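Local coordinates for type 3 secretion system translocon protein SctE (PDB 3U0C), which inserts with its partner IpaC into the host cell membrane, forming the pore through which Shigella injects type III effector proteins into the cytosol, at residues 136-140 with 153-157; 97-101 with 191-195; 50-55 with 77-81. One frame throughout, in Å; residues are numbered along the deposited sequence.

Contact 1 (136-140 with 153-157); sequences IQTRL and LSREE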
loop_
_atom_site.group_PDB
_atom_site.type_symbol
_atom_site.label_atom_id
_atom_site.label_comp_id
_atom_site.label_asym_id
_atom_site.label_seq_id
_atom_site.Cartn_x
_atom_site.Cartn_y
_atom_site.Cartn_z
ATOM N N ILE A 136 25.533 9.445 -32.769
ATOM C CA ILE A 136 26.380 10.609 -32.943
ATOM C C ILE A 136 27.850 10.250 -32.737
ATOM O O ILE A 136 28.720 10.740 -33.464
ATOM C CB ILE A 136 25.976 11.747 -32.009
ATOM C CG1 ILE A 136 26.697 13.022 -32.391
ATOM C CG2 ILE A 136 26.324 11.404 -30.576
ATOM C CD1 ILE A 136 26.226 14.210 -31.639
ATOM N N GLN A 137 28.123 9.373 -31.774
ATOM C CA GLN A 137 29.500 8.984 -31.486
ATOM C C GLN A 137 30.116 8.282 -32.691
ATOM O O GLN A 137 31.238 8.595 -33.083
ATOM C CB GLN A 137 29.608 8.133 -30.210
ATOM C CG GLN A 137 29.662 8.986 -28.938
ATOM C CD GLN A 137 29.722 8.186 -27.626
ATOM O OE1 GLN A 137 29.598 6.957 -27.611
ATOM N NE2 GLN A 137 29.904 8.899 -26.512
ATOM N N THR A 138 29.367 7.355 -33.288
ATOM C CA THR A 138 29.795 6.718 -34.525
ATOM C C THR A 138 30.037 7.764 -35.610
ATOM O O THR A 138 31.060 7.738 -36.305
ATOM C CB THR A 138 28.742 5.745 -35.070
ATOM O OG1 THR A 138 28.694 4.556 -34.266
ATOM C CG2 THR A 138 29.090 5.382 -36.495
ATOM N N ARG A 139 29.086 8.679 -35.765
ATOM C CA ARG A 139 29.199 9.739 -36.770
ATOM C C ARG A 139 30.419 10.635 -36.549
ATOM O O ARG A 139 31.039 11.097 -37.502
ATOM C CB ARG A 139 27.929 10.592 -36.780
ATOM C CG ARG A 139 27.939 11.708 -37.812
ATOM C CD ARG A 139 26.649 12.510 -37.871
ATOM N NE ARG A 139 26.700 13.554 -38.891
ATOM C CZ ARG A 139 25.653 14.267 -39.280
ATOM N NH1 ARG A 139 24.463 14.055 -38.733
ATOM N NH2 ARG A 139 25.791 15.197 -40.217
ATOM N N LEU A 140 30.775 10.866 -35.290
ATOM C CA LEU A 140 31.918 11.706 -34.954
ATOM C C LEU A 140 33.234 10.995 -35.208
ATOM O O LEU A 140 34.230 11.640 -35.520
ATOM C CB LEU A 140 31.882 12.139 -33.489
ATOM C CG LEU A 140 31.012 13.321 -33.053
ATOM C CD1 LEU A 140 30.762 13.219 -31.554
ATOM C CD2 LEU A 140 31.640 14.662 -33.413
ATOM N N LEU A 153 28.519 18.823 -33.615
ATOM C CA LEU A 153 28.181 17.485 -33.113
ATOM C C LEU A 153 28.734 17.250 -31.701
ATOM O O LEU A 153 28.073 16.644 -30.849
ATOM C CB LEU A 153 28.699 16.395 -34.053
ATOM C CG LEU A 153 28.106 16.259 -35.458
ATOM C CD1 LEU A 153 29.087 15.575 -36.400
ATOM C CD2 LEU A 153 26.787 15.509 -35.428
ATOM N N SER A 154 29.956 17.718 -31.455
ATOM C CA SER A 154 30.562 17.556 -30.138
ATOM C C SER A 154 29.715 18.240 -29.070
ATOM O O SER A 154 29.565 17.724 -27.974
ATOM C CB SER A 154 31.985 18.112 -30.121
ATOM O OG SER A 154 32.845 17.310 -30.922
ATOM N N ARG A 155 29.163 19.400 -29.415
ATOM C CA ARG A 155 28.280 20.153 -28.532
ATOM C C ARG A 155 26.923 19.478 -28.356
ATOM O O ARG A 155 26.271 19.667 -27.331
ATOM C CB ARG A 155 28.069 21.580 -29.051
ATOM C CG ARG A 155 29.240 22.523 -28.827
ATOM C CD ARG A 155 28.910 23.937 -29.309
ATOM N NE ARG A 155 28.112 23.931 -30.539
ATOM C CZ ARG A 155 28.527 24.413 -31.710
ATOM N NH1 ARG A 155 29.728 24.951 -31.809
ATOM N NH2 ARG A 155 27.741 24.363 -32.787
ATOM N N GLU A 156 26.492 18.708 -29.351
ATOM C CA GLU A 156 25.229 17.991 -29.249
ATOM C C GLU A 156 25.397 16.754 -28.381
ATOM O O GLU A 156 24.457 16.291 -27.729
ATOM C CB GLU A 156 24.744 17.538 -30.619
ATOM C CG GLU A 156 24.552 18.625 -31.651
ATOM C CD GLU A 156 24.069 18.035 -32.969
ATOM O OE1 GLU A 156 23.847 16.798 -33.016
ATOM O OE2 GLU A 156 23.913 18.798 -33.953
ATOM N N GLU A 157 26.597 16.197 -28.416
ATOM C CA GLU A 157 26.882 15.017 -27.634
ATOM C C GLU A 157 27.038 15.366 -26.160
ATOM O O GLU A 157 26.725 14.557 -25.312
ATOM C CB GLU A 157 28.124 14.296 -28.146
ATOM C CG GLU A 157 28.664 13.265 -27.183
ATOM C CD GLU A 157 29.958 12.652 -27.669
ATOM O OE1 GLU A 157 30.695 13.318 -28.432
ATOM O OE2 GLU A 157 30.237 11.494 -27.287
#
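The segments 136-140 and 153-157 are both helical and run nearly antiparallel, at 154° between their N-to-C directions, with their axes 10.2 Å apart at closest approach. They lie next to the turn of an antiparallel helical hairpin in the coiled-coil domain of the translocator: helix 71-141 ends just beyond Leu140, the chain turns back, and helix 150-197 begins just before Leu153. The backbones come nearest at Ile136 and Glu157, whose CA atoms are 6.9 Å apart. Ile136, Leu140 and Leu153 build the apolar centre. Leu153 is buried and lodges between the other two: its CD2 lies 3.9 Å from CG1 of Ile136, and its CB lies 3.5 Å from CD2 of Leu140. Branched aliphatic side chains suit this place because they fill the space between helices without bringing in polar groups. With chi1 and chi2 both t, Ile136 is extended, and its CD1 reaches the backbone of the partner helix, 3.2 Å from the carbonyl O of Leu153. At the edge, Arg139, poorly ordered, lays its chain along Leu153, CD to CD2 at 3.9 Å, with that methyl over one face of the guanidinium; Glu149 makes a weak, long ion pair with it. Glu157 has an apolar stem and a charged end. Its CB is 4.0 Å from CD1 of Ile136, and its OE1 lies 3.1 Å from CD1 of Leu140. Its OE2 turns to the exposed amide of Gln137, whose NE2 donates to OE2 of Glu157 at 2.7 Å with an N-H...O angle of 159°.

Contact 2 (97-101 with 191-195); sequences KINTL and QLEKE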
loop_
_atom_site.group_PDB
_atom_site.type_symbol
_atom_site.label_atom_id
_atom_site.label_comp_id
_atom_site.label_asym_id
_atom_site.label_seq_id
_atom_site.Cartn_x
_atom_site.Cartn_y
_atom_site.Cartn_z
ATOM N N LYS A 97 -11.758 -0.972 10.375
ATOM C CA LYS A 97 -10.348 -1.104 10.085
ATOM C C LYS A 97 -10.101 -1.869 8.782
ATOM O O LYS A 97 -9.256 -1.478 7.961
ATOM C CB LYS A 97 -9.662 -1.806 11.250
ATOM C CG LYS A 97 -8.179 -2.006 11.067
ATOM C CD LYS A 97 -7.480 -0.659 10.964
ATOM C CE LYS A 97 -6.192 -0.735 10.152
ATOM N NZ LYS A 97 -5.878 0.619 9.637
ATOM N N ILE A 98 -10.816 -2.975 8.617
ATOM C CA ILE A 98 -10.779 -3.728 7.374
ATOM C C ILE A 98 -11.157 -2.854 6.173
ATOM O O ILE A 98 -10.526 -2.941 5.121
ATOM C CB ILE A 98 -11.720 -4.940 7.412
ATOM C CG1 ILE A 98 -11.151 -6.032 8.307
ATOM C CG2 ILE A 98 -12.015 -5.469 6.021
ATOM C CD1 ILE A 98 -9.720 -6.282 8.132
ATOM N N ASN A 99 -12.190 -2.029 6.339
ATOM C CA ASN A 99 -12.643 -1.135 5.274
ATOM C C ASN A 99 -11.569 -0.116 4.912
ATOM O O ASN A 99 -11.328 0.183 3.737
ATOM C CB ASN A 99 -13.917 -0.406 5.682
ATOM C CG ASN A 99 -15.129 -1.303 5.645
ATOM O OD1 ASN A 99 -15.095 -2.386 5.053
ATOM N ND2 ASN A 99 -16.214 -0.863 6.280
ATOM N N THR A 100 -10.921 0.402 5.941
ATOM C CA THR A 100 -9.837 1.333 5.770
ATOM C C THR A 100 -8.660 0.652 5.072
ATOM O O THR A 100 -8.179 1.139 4.032
ATOM C CB THR A 100 -9.436 1.922 7.127
ATOM O OG1 THR A 100 -10.533 2.687 7.626
ATOM C CG2 THR A 100 -8.228 2.842 6.986
ATOM N N LEU A 101 -8.219 -0.485 5.609
ATOM C CA LEU A 101 -7.078 -1.187 5.023
ATOM C C LEU A 101 -7.344 -1.501 3.558
ATOM O O LEU A 101 -6.488 -1.292 2.718
ATOM C CB LEU A 101 -6.730 -2.462 5.787
ATOM C CG LEU A 101 -5.943 -2.252 7.089
ATOM C CD1 LEU A 101 -6.063 -3.452 8.028
ATOM C CD2 LEU A 101 -4.488 -1.918 6.808
ATOM N N GLN A 191 -0.313 -4.788 9.092
ATOM C CA GLN A 191 -1.401 -4.195 9.859
ATOM C C GLN A 191 -2.589 -5.145 9.916
ATOM O O GLN A 191 -3.261 -5.239 10.950
ATOM C CB GLN A 191 -1.865 -2.871 9.263
ATOM C CG GLN A 191 -0.894 -1.696 9.385
ATOM C CD GLN A 191 -1.605 -0.371 9.176
ATOM O OE1 GLN A 191 -2.692 -0.160 9.702
ATOM N NE2 GLN A 191 -1.010 0.514 8.400
ATOM N N LEU A 192 -2.853 -5.828 8.804
ATOM C CA LEU A 192 -3.978 -6.750 8.729
ATOM C C LEU A 192 -3.799 -7.923 9.687
ATOM O O LEU A 192 -4.717 -8.267 10.424
ATOM C CB LEU A 192 -4.204 -7.266 7.309
ATOM C CG LEU A 192 -5.354 -8.273 7.162
ATOM C CD1 LEU A 192 -6.649 -7.727 7.751
ATOM C CD2 LEU A 192 -5.550 -8.664 5.711
ATOM N N GLU A 193 -2.616 -8.535 9.659
ATOM C CA GLU A 193 -2.276 -9.596 10.604
ATOM C C GLU A 193 -2.421 -9.132 12.066
ATOM O O GLU A 193 -2.923 -9.860 12.903
ATOM C CB GLU A 193 -0.854 -10.103 10.358
ATOM C CG GLU A 193 -0.498 -11.373 11.110
ATOM C CD GLU A 193 0.740 -12.058 10.548
ATOM O OE1 GLU A 193 1.611 -11.350 9.978
ATOM O OE2 GLU A 193 0.841 -13.304 10.655
ATOM N N LYS A 194 -1.953 -7.923 12.357
ATOM C CA LYS A 194 -2.043 -7.352 13.691
ATOM C C LYS A 194 -3.493 -7.389 14.168
ATOM O O LYS A 194 -3.786 -7.869 15.253
ATOM C CB LYS A 194 -1.536 -5.912 13.691
ATOM C CG LYS A 194 -1.122 -5.358 15.058
ATOM C CD LYS A 194 -0.871 -3.840 14.994
ATOM C CE LYS A 194 -0.807 -3.216 16.402
ATOM N NZ LYS A 194 -0.649 -1.712 16.444
ATOM N N GLU A 195 -4.389 -6.877 13.335
ATOM C CA GLU A 195 -5.803 -6.817 13.642
ATOM C C GLU A 195 -6.424 -8.204 13.840
ATOM O O GLU A 195 -7.205 -8.418 14.765
ATOM C CB GLU A 195 -6.547 -6.038 12.558
ATOM C CG GLU A 195 -6.123 -4.563 12.448
ATOM C CD GLU A 195 -6.518 -3.750 13.685
ATOM O OE1 GLU A 195 -7.295 -4.266 14.522
ATOM O OE2 GLU A 195 -6.051 -2.597 13.816
#
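This is a side-chain contact at the surface between the two long helices of the antiparallel coiled coil, the contact's centre about 12 Å from the centre of the chain, where helix 150-197 is close to its end while helix 71-141 runs on in both directions. The axes of the two short segments lie 10.9 Å apart and 171° from parallel, so the helices are almost exactly antiparallel; Leu101 pairs with Leu192 and Lys97 with Glu195, with CA separations of 7.4 and 8.1 Å. Leu101 is the buried centre, setting CD2 3.7 Å from CB of Gln191 and CD1 4.3 Å from CB of Leu192. Ile98 and Leu192 meet on one flank, CD1 to CD1 at 3.4 Å, and the long polar side chains Lys97, Gln191 and Glu195 lie on the other. Lys97 suits such a border: its CG rests 3.5 Å from OE2 of Glu195, and its chain then carries the ammonium on toward Gln191. The amide of Gln191 is held from its own helix, since NE2 bonds to the carboxylate of Asp187. Its other end, OE1, accepts a weak hydrogen bond from NZ of Lys97 at 3.3 Å.

Contact 3 (50-55 with 77-81); sequences ASSQLT and ITAWK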
loop_
_atom_site.group_PDB
_atom_site.type_symbol
_atom_site.label_atom_id
_atom_site.label_comp_id
_atom_site.label_asym_id
_atom_site.label_seq_id
_atom_site.Cartn_x
_atom_site.Cartn_y
_atom_site.Cartn_z
ATOM N N ALA A 50 -31.783 -11.195 21.709
ATOM C CA ALA A 50 -31.478 -12.303 22.619
ATOM C C ALA A 50 -31.259 -11.854 24.058
ATOM O O ALA A 50 -31.723 -12.512 25.018
ATOM C CB ALA A 50 -30.265 -13.078 22.133
ATOM N N SER A 51 -30.538 -10.747 24.200
ATOM C CA SER A 51 -30.187 -10.219 25.507
ATOM C C SER A 51 -31.416 -9.808 26.307
ATOM O O SER A 51 -31.505 -10.107 27.490
ATOM C CB SER A 51 -29.239 -9.032 25.363
ATOM O OG SER A 51 -28.891 -8.487 26.620
ATOM N N SER A 52 -32.348 -9.114 25.665
ATOM C CA SER A 52 -33.532 -8.651 26.367
ATOM C C SER A 52 -34.414 -9.843 26.717
ATOM O O SER A 52 -34.904 -9.951 27.840
ATOM C CB SER A 52 -34.300 -7.606 25.558
ATOM O OG SER A 52 -35.003 -8.192 24.484
ATOM N N GLN A 53 -34.584 -10.757 25.769
ATOM C CA GLN A 53 -35.326 -11.973 26.051
ATOM C C GLN A 53 -34.728 -12.736 27.238
ATOM O O GLN A 53 -35.453 -13.181 28.125
ATOM C CB GLN A 53 -35.423 -12.875 24.825
ATOM C CG GLN A 53 -36.172 -12.263 23.659
ATOM C CD GLN A 53 -37.642 -12.014 23.952
ATOM O OE1 GLN A 53 -38.498 -12.826 23.600
ATOM N NE2 GLN A 53 -37.945 -10.874 24.571
ATOM N N LEU A 54 -33.408 -12.876 27.243
ATOM C CA LEU A 54 -32.700 -13.531 28.336
ATOM C C LEU A 54 -32.968 -12.845 29.682
ATOM O O LEU A 54 -33.161 -13.515 30.696
ATOM C CB LEU A 54 -31.196 -13.597 28.048
ATOM C CG LEU A 54 -30.342 -14.290 29.106
ATOM C CD1 LEU A 54 -30.803 -15.729 29.278
ATOM C CD2 LEU A 54 -28.861 -14.231 28.754
ATOM N N THR A 55 -32.981 -11.516 29.681
ATOM C CA THR A 55 -33.283 -10.763 30.888
ATOM C C THR A 55 -34.689 -11.109 31.390
ATOM O O THR A 55 -34.915 -11.272 32.590
ATOM C CB THR A 55 -33.177 -9.241 30.666
ATOM O OG1 THR A 55 -32.003 -8.933 29.909
ATOM C CG2 THR A 55 -33.091 -8.507 31.997
ATOM N N ILE A 77 -25.055 -15.298 33.390
ATOM C CA ILE A 77 -25.748 -14.390 32.481
ATOM C C ILE A 77 -25.067 -13.022 32.393
ATOM O O ILE A 77 -24.975 -12.443 31.318
ATOM C CB ILE A 77 -27.219 -14.213 32.867
ATOM C CG1 ILE A 77 -27.991 -15.514 32.606
ATOM C CG2 ILE A 77 -27.831 -13.048 32.116
ATOM C CD1 ILE A 77 -29.367 -15.546 33.223
ATOM N N THR A 78 -24.597 -12.507 33.521
ATOM C CA THR A 78 -23.860 -11.252 33.527
ATOM C C THR A 78 -22.598 -11.354 32.648
ATOM O O THR A 78 -22.312 -10.458 31.846
ATOM C CB THR A 78 -23.465 -10.839 34.956
ATOM O OG1 THR A 78 -24.633 -10.773 35.787
ATOM C CG2 THR A 78 -22.790 -9.478 34.947
ATOM N N ALA A 79 -21.860 -12.452 32.793
ATOM C CA ALA A 79 -20.648 -12.677 32.013
ATOM C C ALA A 79 -20.970 -12.685 30.528
ATOM O O ALA A 79 -20.325 -12.000 29.728
ATOM C CB ALA A 79 -19.995 -13.990 32.416
ATOM N N TRP A 80 -21.988 -13.464 30.175
ATOM C CA TRP A 80 -22.454 -13.570 28.802
ATOM C C TRP A 80 -22.753 -12.200 28.209
ATOM O O TRP A 80 -22.343 -11.902 27.097
ATOM C CB TRP A 80 -23.706 -14.444 28.746
ATOM C CG TRP A 80 -24.247 -14.633 27.375
ATOM C CD1 TRP A 80 -23.970 -15.658 26.524
ATOM C CD2 TRP A 80 -25.169 -13.781 26.686
ATOM N NE1 TRP A 80 -24.655 -15.495 25.348
ATOM C CE2 TRP A 80 -25.402 -14.350 25.425
ATOM C CE3 TRP A 80 -25.809 -12.584 27.014
ATOM C CZ2 TRP A 80 -26.252 -13.771 24.489
ATOM C CZ3 TRP A 80 -26.652 -12.011 26.085
ATOM C CH2 TRP A 80 -26.869 -12.604 24.838
ATOM N N LYS A 81 -23.487 -11.387 28.960
ATOM C CA LYS A 81 -23.864 -10.044 28.535
ATOM C C LYS A 81 -22.612 -9.242 28.249
ATOM O O LYS A 81 -22.511 -8.581 27.226
ATOM C CB LYS A 81 -24.682 -9.340 29.622
ATOM C CG LYS A 81 -26.170 -9.710 29.659
ATOM C CD LYS A 81 -26.825 -9.190 30.940
ATOM C CE LYS A 81 -28.265 -8.785 30.711
ATOM N NZ LYS A 81 -28.916 -9.723 29.763
#
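Leu54, Trp80 and Lys81 lose the most surface where segment 50-55, the start of helix 50-65, packs against segment 77-81 near the start of helix 71-141. The two run antiparallel, at 167° with axes 11.4 Å apart, and form a helical hairpin in which the first modelled helix folds back along the long one. Leu54 is its apolar centre. With chi1 t and chi2 p, it brings CD2 to 3.7 Å from CG2 of Ile77 and 3.9 Å from CE3 of Trp80. That methyl sits over the face of the indole, 4.3 Å from the centroid of the six-membered ring and 25° off its normal, a CH-pi contact. With the axes this far apart, the large indole can span the gap: CZ3 of Trp80 also lies 4.0 Å from CA of Ser51, and CH2 of Trp80 lies 4.4 Å from CB of Ala50. Lys81 takes up the polar flank. Its long chain crosses to the other helix, where NZ donates a hydrogen bond to OG1 of Thr55 at 3.2 Å and a weak one to OG of Ser51 at 3.4 Å. Thr55 OG1 in turn donates to the carbonyl O of Ser51 at 2.7 Å, so the hydroxyl gives its proton to that carbonyl and its oxygen can accept from the lysine. The contact thus combines the apolar and CH-pi contacts of Leu54 with a lysine bonded to neutral hydroxyls, without a salt bridge between the segments, at a largely accessible surface.

How the contacts relate
All three contacts use helix 71-141, the common element of this elongated, almost wholly helical domain, and none touches another. Along the chain contact 3 closes first, pairing helix 50-65 with the beginning of the long helix. Contacts 1 and 2 follow, both joining helix 71-141 to helix 150-197, with contact 1 nested inside the loop that contact 2 closes. The centres of contacts 3 and 2 are about 30 Å apart, those of 2 and 1 about 57 Å, and those of 3 and 1 about 87 Å, on opposite sides of the chain's centre. Successive antiparallel pairings thus give this N-terminal part of the translocator a long rod, with different helices flanking its shared helix along its length.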